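Local coordinates for protein Pts system, fructose-specific iiabc component (Borrelia burgdorferi, PDB 5DLE) that is the IIB domain of a membrane-bound fructose phosphotransferase, which probably passes phosphate from a phosphohistidine protein to incoming fructose, giving fructose 1-phosphate, at residues E12-T18 with A67-A73. Numbering follows the deposited sequence.
Sequences EKIVAVT and ASVVILA. With IMD (imidazole), chain E.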
# COMPACT_ATOMS: atom_id res chain seq x y z
N GLU A 12 -13.66 28.19 -3.27
CA GLU A 12 -14.50 27.38 -2.41
C GLU A 12 -13.66 26.32 -1.71
O GLU A 12 -12.58 25.93 -2.17
CB GLU A 12 -15.58 26.68 -3.20
CG GLU A 12 -16.50 27.60 -3.93
CD GLU A 12 -17.65 26.81 -4.42
OE1 GLU A 12 -18.29 26.18 -3.56
OE2 GLU A 12 -17.86 26.76 -5.66
N LYS A 13 -14.17 25.84 -0.58
CA LYS A 13 -13.45 24.91 0.28
C LYS A 13 -14.09 23.53 0.23
O LYS A 13 -15.31 23.38 0.33
CB LYS A 13 -13.43 25.43 1.72
CG LYS A 13 -12.61 26.75 1.86
CD LYS A 13 -12.68 27.27 3.28
CE LYS A 13 -11.91 28.57 3.41
NZ LYS A 13 -11.70 28.91 4.84
N ILE A 14 -13.25 22.51 0.11
CA ILE A 14 -13.69 21.12 0.25
C ILE A 14 -13.07 20.58 1.53
O ILE A 14 -11.92 20.92 1.84
CB ILE A 14 -13.24 20.28 -0.97
CG1 ILE A 14 -13.86 20.82 -2.26
CG2 ILE A 14 -13.56 18.77 -0.76
CD1 ILE A 14 -13.41 20.10 -3.52
N VAL A 15 -13.82 19.78 2.29
CA VAL A 15 -13.17 18.96 3.31
C VAL A 15 -13.42 17.50 2.98
O VAL A 15 -14.42 17.13 2.34
CB VAL A 15 -13.64 19.28 4.75
CG1 VAL A 15 -13.24 20.72 5.11
CG2 VAL A 15 -15.15 19.05 4.93
N ALA A 16 -12.48 16.65 3.38
CA ALA A 16 -12.63 15.23 3.09
C ALA A 16 -12.16 14.41 4.28
O ALA A 16 -11.32 14.88 5.08
CB ALA A 16 -11.83 14.81 1.85
N VAL A 17 -12.66 13.17 4.38
CA VAL A 17 -12.09 12.17 5.28
C VAL A 17 -11.75 10.97 4.42
O VAL A 17 -12.60 10.53 3.63
CB VAL A 17 -13.06 11.73 6.40
CG1 VAL A 17 -12.39 10.71 7.31
CG2 VAL A 17 -13.56 12.92 7.22
N THR A 18 -10.53 10.43 4.59
CA THR A 18 -10.23 9.16 3.94
C THR A 18 -9.96 8.15 5.05
O THR A 18 -9.33 8.46 6.06
CB THR A 18 -9.07 9.26 2.98
OG1 THR A 18 -7.83 9.50 3.68
CG2 THR A 18 -9.36 10.36 1.92
N ALA A 67 -16.93 24.61 4.69
CA ALA A 67 -16.80 23.82 3.48
C ALA A 67 -18.04 23.93 2.60
O ALA A 67 -19.17 23.97 3.09
CB ALA A 67 -16.60 22.34 3.88
N SER A 68 -17.81 23.89 1.28
CA SER A 68 -18.92 23.80 0.34
C SER A 68 -19.45 22.38 0.27
O SER A 68 -20.65 22.17 0.05
CB SER A 68 -18.50 24.23 -1.05
OG SER A 68 -18.21 25.61 -1.06
N VAL A 69 -18.55 21.41 0.40
CA VAL A 69 -18.89 19.99 0.25
C VAL A 69 -18.01 19.19 1.20
O VAL A 69 -16.90 19.61 1.53
CB VAL A 69 -18.70 19.53 -1.22
CG1 VAL A 69 -19.75 20.17 -2.13
CG2 VAL A 69 -17.35 19.98 -1.74
N VAL A 70 -18.51 18.01 1.59
CA VAL A 70 -17.74 17.02 2.34
C VAL A 70 -17.60 15.77 1.46
O VAL A 70 -18.61 15.24 0.99
CB VAL A 70 -18.45 16.63 3.65
CG1 VAL A 70 -17.70 15.54 4.40
CG2 VAL A 70 -18.69 17.88 4.58
N ILE A 71 -16.38 15.27 1.28
CA ILE A 71 -16.15 14.04 0.54
C ILE A 71 -15.63 12.99 1.51
O ILE A 71 -14.62 13.21 2.20
CB ILE A 71 -15.15 14.25 -0.62
CG1 ILE A 71 -15.71 15.28 -1.60
CG2 ILE A 71 -14.83 12.90 -1.35
CD1 ILE A 71 -14.75 15.57 -2.73
N LEU A 72 -16.33 11.87 1.61
CA LEU A 72 -15.91 10.78 2.50
C LEU A 72 -15.47 9.64 1.62
O LEU A 72 -16.29 9.08 0.89
CB LEU A 72 -17.06 10.33 3.38
CG LEU A 72 -17.69 11.41 4.26
CD1 LEU A 72 -18.80 10.83 5.13
CD2 LEU A 72 -16.62 12.19 5.09
N ALA A 73 -14.19 9.29 1.69
CA ALA A 73 -13.69 8.17 0.91
C ALA A 73 -13.30 7.11 1.95
O ALA A 73 -12.18 7.13 2.49
CB ALA A 73 -12.51 8.60 0.02
N1 IMD E . -19.57 23.75 -8.49
C2 IMD E . -18.80 24.46 -7.63
N3 IMD E . -19.63 25.10 -6.77
C4 IMD E . -20.90 24.78 -7.08
C5 IMD E . -20.87 23.93 -8.17
O HOH W 1 -16.72 26.98 0.72
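Strands 13-18 and 69-73 run parallel, with axes 4.7 Å apart at closest approach and 18° between their directions. Val15 and Val17 turn both their NH and C=O groups to strand 69-73. Val15 N donates to Val69 O (3.2 Å), and Ile71 N donates to Val15 O (2.9 Å). Val17 N then donates to Ile71 O (2.9 Å), and Ala73 N to Val17 O (2.8 Å). Ile71 thus spends both backbone groups here, alternating between Val15 and Val17 as parallel pairing requires.

The pairing is irregular at the start. Lys13 O accepts from Ser68 N at 2.7 Å, whereas Val69 N stays 3.8 Å from that same oxygen, not bonded to it. Ser68 OG donates to Glu12 OE1 (2.6 Å). A water donates to Ser68 OG (2.7 Å) and accepts from Lys13 N (3.1 Å). The other carboxylate oxygen, Glu12 OE2, accepts from N3 of an imidazole (2.7 Å), probably picked up from the crystallisation liquor. Thr18 OG1 is satisfied by Thr27 O.

Side chains meet on both faces. Ile14 CG1 touches Val69 CG2 (3.6 Å), and Ile14 CG2 reaches Ile71 CD1 (3.9 Å). On the opposite face Val15 CG2 meets Val70 CG2 (3.7 Å), and Val17 CG2 meets Leu72 CD2 (3.8 Å).

These are central strands of the IIB domain's mostly parallel sheet, in which the short end strand 55-56 runs antiparallel; helices pack against it. Ile14 and Ala16 bond through their backbones to strand 44-50 on the far side. Val70 and Leu72 touch strand 88-91, and Ile71 packs on Ile104 of helix 100-107.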